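Local coordinates for protein dUTPase (Streptococcus mutans, PDB 3H6X) that probably hydrolyses dUTP to dUMP and diphosphate as a member of the trimeric, jelly-roll dUTPase family, at residues T11-D15 and E16-P20; N105-D108 and Q109-L113. All coordinates share one frame; numbering follows the deposited sequence.

Contact 1: residues T11-D15 and E16-P20; sequences TDYTD and ENLLP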
ATOM      1  N   THR B  11      12.592   8.594  23.513  1.00 10.38           N
ATOM      2  CA  THR B  11      12.920   8.831  24.905  1.00 11.90           C
ATOM      3  C   THR B  11      11.737   8.594  25.860  1.00 13.13           C
ATOM      4  O   THR B  11      11.947   8.260  27.017  1.00 15.20           O
ATOM      5  CB  THR B  11      13.621  10.187  25.107  1.00 19.18           C
ATOM      6  OG1 THR B  11      12.812  11.217  24.568  1.00 24.64           O
ATOM      7  CG2 THR B  11      14.962  10.197  24.397  1.00 21.30           C
ATOM      8  N   ASP B  12      10.507   8.728  25.360  1.00  9.65           N
ATOM      9  CA  ASP B  12       9.311   8.606  26.191  1.00 11.72           C
ATOM     10  C   ASP B  12       8.994   7.169  26.616  1.00 14.16           C
ATOM     11  O   ASP B  12       8.141   6.948  27.478  1.00 13.23           O
ATOM     12  CB  ASP B  12       8.078   9.169  25.489  1.00 13.46           C
ATOM     13  CG  ASP B  12       8.000  10.681  25.561  1.00 23.07           C
ATOM     14  OD1 ASP B  12       8.732  11.289  26.382  1.00 22.46           O
ATOM     15  OD2 ASP B  12       7.183  11.241  24.800  1.00 22.98           O
ATOM     16  N   TYR B  13       9.653   6.196  25.996  1.00 10.69           N
ATOM     17  CA  TYR B  13       9.386   4.782  26.285  1.00 11.12           C
ATOM     18  C   TYR B  13      10.677   4.031  26.562  1.00 11.11           C
ATOM     19  O   TYR B  13      11.731   4.311  25.951  1.00 11.47           O
ATOM     20  CB  TYR B  13       8.596   4.119  25.142  1.00 12.03           C
ATOM     21  CG  TYR B  13       7.194   4.650  24.989  1.00 12.41           C
ATOM     22  CD1 TYR B  13       6.135   4.133  25.745  1.00 13.48           C
ATOM     23  CD2 TYR B  13       6.922   5.701  24.121  1.00 10.30           C
ATOM     24  CE1 TYR B  13       4.866   4.643  25.617  1.00 14.39           C
ATOM     25  CE2 TYR B  13       5.648   6.208  23.996  1.00 11.09           C
ATOM     26  CZ  TYR B  13       4.622   5.678  24.739  1.00 12.91           C
ATOM     27  OH  TYR B  13       3.361   6.193  24.610  1.00 17.31           O
ATOM     28  N   THR B  14      10.606   3.062  27.469  1.00 12.14           N
ATOM     29  CA  THR B  14      11.785   2.306  27.842  1.00 10.45           C
ATOM     30  C   THR B  14      11.597   0.788  27.743  1.00 11.60           C
ATOM     31  O   THR B  14      12.555   0.050  27.961  1.00 14.35           O
ATOM     32  CB  THR B  14      12.261   2.629  29.272  1.00 17.35           C
ATOM     33  OG1 THR B  14      11.217   2.350  30.211  1.00 16.06           O
ATOM     34  CG2 THR B  14      12.669   4.091  29.368  1.00 19.34           C
ATOM     35  N   ASP B  15      10.400   0.327  27.404  1.00 11.86           N
ATOM     36  CA  ASP B  15      10.127  -1.110  27.319  1.00 12.24           C
ATOM     37  C   ASP B  15      10.722  -1.690  26.047  1.00 11.89           C
ATOM     38  O   ASP B  15      10.213  -1.450  24.952  1.00 10.99           O
ATOM     39  CB  ASP B  15       8.620  -1.383  27.359  1.00 14.14           C
ATOM     40  CG  ASP B  15       8.290  -2.869  27.424  1.00 20.91           C
ATOM     41  OD1 ASP B  15       9.229  -3.695  27.297  1.00 15.41           O
ATOM     42  OD2 ASP B  15       7.096  -3.210  27.607  1.00 25.20           O
ATOM     43  N   GLU B  16      11.782  -2.487  26.193  1.00 11.49           N
ATOM     44  CA  GLU B  16      12.472  -3.006  25.010  1.00 11.64           C
ATOM     45  C   GLU B  16      11.643  -4.047  24.244  1.00 11.63           C
ATOM     46  O   GLU B  16      11.972  -4.400  23.094  1.00 11.53           O
ATOM     47  CB  GLU B  16      13.879  -3.488  25.354  1.00 16.55           C
ATOM     48  CG  GLU B  16      14.762  -2.277  25.716  1.00 20.85           C
ATOM     49  CD  GLU B  16      16.203  -2.634  25.974  1.00 36.12           C
ATOM     50  OE1 GLU B  16      16.454  -3.637  26.675  1.00 34.94           O
ATOM     51  OE2 GLU B  16      17.095  -1.896  25.485  1.00 39.69           O
ATOM     52  N   ASN B  17      10.543  -4.480  24.858  1.00 10.14           N
ATOM     53  CA  ASN B  17       9.573  -5.328  24.183  1.00 15.45           C
ATOM     54  C   ASN B  17       9.007  -4.636  22.945  1.00 12.80           C
ATOM     55  O   ASN B  17       8.520  -5.293  22.032  1.00 10.71           O
ATOM     56  CB  ASN B  17       8.429  -5.664  25.137  1.00 16.83           C
ATOM     57  CG  ASN B  17       7.734  -6.959  24.779  1.00 35.14           C
ATOM     58  OD1 ASN B  17       8.266  -7.781  24.037  1.00 41.37           O
ATOM     59  ND2 ASN B  17       6.540  -7.154  25.319  1.00 43.89           N
ATOM     60  N   LEU B  18       9.050  -3.304  22.929  1.00  7.67           N
ATOM     61  CA  LEU B  18       8.502  -2.549  21.788  1.00  7.47           C
ATOM     62  C   LEU B  18       9.414  -2.523  20.569  1.00  8.81           C
ATOM     63  O   LEU B  18       8.997  -2.092  19.501  1.00  8.10           O
ATOM     64  CB  LEU B  18       8.196  -1.102  22.175  1.00  6.90           C
ATOM     65  CG  LEU B  18       7.121  -0.945  23.244  1.00  9.23           C
ATOM     66  CD1 LEU B  18       6.975   0.518  23.687  1.00 10.27           C
ATOM     67  CD2 LEU B  18       5.800  -1.477  22.725  1.00 10.61           C
ATOM     68  N   LEU B  19      10.659  -2.958  20.720  1.00  6.80           N
ATOM     69  CA  LEU B  19      11.571  -2.932  19.578  1.00  7.45           C
ATOM     70  C   LEU B  19      11.138  -4.020  18.576  1.00 10.35           C
ATOM     71  O   LEU B  19      11.065  -5.189  18.936  1.00 10.46           O
ATOM     72  CB  LEU B  19      13.015  -3.158  20.052  1.00  9.16           C
ATOM     73  CG  LEU B  19      13.647  -1.949  20.767  1.00 10.37           C
ATOM     74  CD1 LEU B  19      14.951  -2.343  21.430  1.00 15.17           C
ATOM     75  CD2 LEU B  19      13.870  -0.796  19.800  1.00 10.11           C
ATOM     76  N   PRO B  20      10.843  -3.633  17.319  1.00  8.80           N
ATOM     77  CA  PRO B  20      10.244  -4.595  16.374  1.00  8.83           C
ATOM     78  C   PRO B  20      11.183  -5.726  15.968  1.00  9.87           C
ATOM     79  O   PRO B  20      12.387  -5.513  15.825  1.00 11.83           O
ATOM     80  CB  PRO B  20       9.925  -3.734  15.138  1.00  7.86           C
ATOM     81  CG  PRO B  20       9.831  -2.314  15.672  1.00  9.51           C
ATOM     82  CD  PRO B  20      10.849  -2.257  16.787  1.00  7.70           C
TER
HETATM   83  O   HOH W   1       6.544  -5.831  28.257  1.00 31.61           O

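Contact 2: residues N105-D108 and Q109-L113; sequences NMTD and QTVVL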
ATOM      1  N   ASN B 105     -11.439   2.532  13.188  1.00  8.03           N
ATOM      2  CA  ASN B 105     -12.318   1.471  13.657  1.00  8.79           C
ATOM      3  C   ASN B 105     -13.561   1.437  12.765  1.00  9.90           C
ATOM      4  O   ASN B 105     -14.390   2.351  12.813  1.00 10.79           O
ATOM      5  CB  ASN B 105     -12.696   1.765  15.107  1.00  8.34           C
ATOM      6  CG  ASN B 105     -13.670   0.753  15.696  1.00 10.69           C
ATOM      7  OD1 ASN B 105     -14.114  -0.183  15.028  1.00  9.76           O
ATOM      8  ND2 ASN B 105     -13.991   0.931  16.973  1.00  9.93           N
HETATM    9  N   MSE B 106     -13.670   0.386  11.950  1.00  8.56           N
HETATM   10  CA  MSE B 106     -14.779   0.221  11.023  1.00 11.30           C
HETATM   11  C   MSE B 106     -16.059  -0.289  11.674  1.00 13.80           C
HETATM   12  O   MSE B 106     -17.108  -0.292  11.027  1.00 19.24           O
HETATM   13  CB  MSE B 106     -14.409  -0.767   9.924  1.00 14.55           C
HETATM   14  CG  MSE B 106     -13.223  -0.367   9.114  1.00 13.97           C
HETATM   15 SE   MSE B 106     -12.922  -1.722   7.700  0.71 20.80          SE
HETATM   16  CE  MSE B 106     -12.552  -3.283   8.797  1.00 13.69           C
ATOM     17  N   THR B 107     -15.971  -0.722  12.923  1.00 10.59           N
ATOM     18  CA  THR B 107     -17.109  -1.346  13.606  1.00 14.64           C
ATOM     19  C   THR B 107     -17.957  -0.348  14.391  1.00 15.21           C
ATOM     20  O   THR B 107     -17.646   0.833  14.462  1.00 12.09           O
ATOM     21  CB  THR B 107     -16.656  -2.452  14.573  1.00 11.97           C
ATOM     22  OG1 THR B 107     -16.171  -1.877  15.792  1.00 12.70           O
ATOM     23  CG2 THR B 107     -15.557  -3.310  13.943  1.00 13.21           C
ATOM     24  N   ASP B 108     -19.015  -0.854  15.020  1.00 15.20           N
ATOM     25  CA  ASP B 108     -19.903   0.002  15.802  1.00 17.09           C
ATOM     26  C   ASP B 108     -19.669  -0.083  17.307  1.00 19.31           C
ATOM     27  O   ASP B 108     -20.481   0.424  18.086  1.00 19.76           O
ATOM     28  CB  ASP B 108     -21.381  -0.284  15.467  1.00 18.65           C
ATOM     29  CG  ASP B 108     -21.802  -1.693  15.834  1.00 29.71           C
ATOM     30  OD1 ASP B 108     -21.015  -2.409  16.492  1.00 32.33           O
ATOM     31  OD2 ASP B 108     -22.931  -2.099  15.464  1.00 35.05           O
ATOM     32  N   GLN B 109     -18.567  -0.716  17.715  1.00 13.82           N
ATOM     33  CA  GLN B 109     -18.195  -0.799  19.130  1.00 17.64           C
ATOM     34  C   GLN B 109     -16.769  -0.313  19.311  1.00 18.50           C
ATOM     35  O   GLN B 109     -15.929  -0.529  18.438  1.00 14.53           O
ATOM     36  CB  GLN B 109     -18.254  -2.233  19.619  1.00 19.84           C
ATOM     37  CG  GLN B 109     -19.577  -2.918  19.395  1.00 29.98           C
ATOM     38  CD  GLN B 109     -20.504  -2.806  20.595  1.00 39.14           C
ATOM     39  OE1 GLN B 109     -20.067  -2.865  21.743  1.00 41.88           O
ATOM     40  NE2 GLN B 109     -21.793  -2.664  20.332  1.00 40.69           N
ATOM     41  N   THR B 110     -16.493   0.306  20.451  1.00 12.66           N
ATOM     42  CA  THR B 110     -15.135   0.747  20.756  1.00 14.60           C
ATOM     43  C   THR B 110     -14.187  -0.441  20.723  1.00 15.02           C
ATOM     44  O   THR B 110     -14.512  -1.518  21.235  1.00 13.51           O
ATOM     45  CB  THR B 110     -15.083   1.434  22.131  1.00 16.77           C
ATOM     46  OG1 THR B 110     -15.812   2.661  22.044  1.00 14.46           O
ATOM     47  CG2 THR B 110     -13.644   1.731  22.544  1.00 14.19           C
ATOM     48  N   VAL B 111     -13.029  -0.255  20.087  1.00 11.64           N
ATOM     49  CA  VAL B 111     -11.989  -1.284  20.070  1.00 12.48           C
ATOM     50  C   VAL B 111     -10.824  -0.791  20.917  1.00 11.17           C
ATOM     51  O   VAL B 111     -10.443   0.371  20.826  1.00 13.28           O
ATOM     52  CB  VAL B 111     -11.509  -1.590  18.632  1.00 11.45           C
ATOM     53  CG1 VAL B 111     -10.308  -2.525  18.667  1.00 13.94           C
ATOM     54  CG2 VAL B 111     -12.646  -2.207  17.811  1.00 12.61           C
ATOM     55  N   VAL B 112     -10.295  -1.675  21.755  1.00 13.45           N
ATOM     56  CA  VAL B 112      -9.151  -1.339  22.598  1.00 13.74           C
ATOM     57  C   VAL B 112      -7.927  -2.114  22.153  1.00 15.03           C
ATOM     58  O   VAL B 112      -7.974  -3.341  22.041  1.00 18.14           O
ATOM     59  CB  VAL B 112      -9.407  -1.686  24.071  1.00 18.41           C
ATOM     60  CG1 VAL B 112      -8.171  -1.408  24.896  1.00 20.81           C
ATOM     61  CG2 VAL B 112     -10.584  -0.877  24.594  1.00 21.53           C
ATOM     62  N   LEU B 113      -6.849  -1.384  21.875  1.00 15.16           N
ATOM     63  CA  LEU B 113      -5.555  -1.991  21.608  1.00 14.68           C
ATOM     64  C   LEU B 113      -4.758  -1.949  22.904  1.00 16.23           C
ATOM     65  O   LEU B 113      -4.549  -0.867  23.460  1.00 14.18           O
ATOM     66  CB  LEU B 113      -4.826  -1.204  20.519  1.00 13.25           C
ATOM     67  CG  LEU B 113      -5.389  -1.381  19.104  1.00 11.89           C
ATOM     68  CD1 LEU B 113      -4.753  -0.394  18.113  1.00 14.26           C
ATOM     69  CD2 LEU B 113      -5.161  -2.807  18.626  1.00 16.25           C
TER

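Contact 1: residues T11-D15 and E16-P20
Asp-15 grips the turn that follows it at two points. Its carboxylate oxygen OD1 accepts the backbone N of Asn-17 at 2.9 Å, which makes residues 15-17 an Asx turn. The donor comes from above the carboxylate plane, 51° out of it. With CG trans to the residue's own N (chi1 -174°), the carboxylate lies alongside Asn-17. The second point is the backbone bond from Leu-18 N to Asp-15 O, 3.0 Å long and nearly straight. It closes the short 3-10 turn 16-18. Packing is tight here, with Leu-18 CB 3.4 Å from Asp-15 O. Further along, the buried Leu-18 side chain makes a looser contact. Its CD1 touches Tyr-13 CB at 4.2 Å and approaches the ring obliquely. The other side is open to solvent. Asp-15 and Asn-17 point the same way there, their carboxylate and amide planes 33° apart. One water donates to Asp-15 OD2 and is held only weakly by Asn-17 ND2, at 3.2 Å. The turn belongs to the loop between strands 6-9 and 30-33. Leu-18 packs on Leu-9 of the first strand and Lys-33 of the second, and Asn-17 O accepts from Lys-33 NZ.

Contact 2: residues N105-D108 and Q109-L113
Asn-105 sends its side chain across the bend to the backbone of Gln-109 and the side chain of Val-111. From CB, the chain leads to CG trans to the backbone N (chi1 177°), beside the carbonyl carbon. CG lies 3.8 Å from Val-111 CG2, and the two side chains cross at a slant. This methyl lies against the amide, closest to ND2 at 3.5 Å. At the tip the amide splits its work. ND2 gives a hydrogen to Gln-109 O at 2.8 Å. The bond is close to straight (167°), and the acceptor lies almost in the amide plane. ND2 also donates to Ile-40 O, so this buried nitrogen has backbone acceptors on two parts of the chain. OD1 turns back to the first segment and accepts twice from Thr-107. The hydroxyl OG1 donates to OD1 at 2.8 Å, in the carbonyl plane and on a lone pair. The backbone N of Thr-107 reaches OD1 at 2.9 Å from above that plane. With both ends of the amide engaged, its rotation is fixed. Thr-107 OG1 in turn accepts the backbone N of Gln-109 at 3.3 Å, so the hydroxyl relays between OD1 and the far limb of the bend. At the outer edge, the exposed Asp-108 and Gln-109 lie side by side. Leu-76 of strand 76-78 packs against both Asn-105 and Val-111. OD1 of Asn-105 accepting from the backbone N of Thr-107 makes residues 105-107 an Asx turn, here part of the loop that joins strands 100-105 and 111-113 of the jelly roll.

Contact 1 comes first along the chain and closes before contact 2 opens. Their centres are 25 Å apart, the nearest atoms about 10 Å, and the two do not touch. Both are surface bends of the jelly roll. Contact 1 lies between strands 6-9 and 30-33, contact 2 between strands 100-105 and 111-113. Residues 33-40 connect the two regions indirectly. Lys-33, Ala-35 and Glu-36 meet contact 1. Arg-37 meets contact 2, and strand 38-40 pairs antiparallel with strand 111-113 as a two-stranded sheet. Contact 2 also reaches a subunit interface, where Met-106, a selenomethionine here, packs on Lys-104 of the second subunit of the trimer.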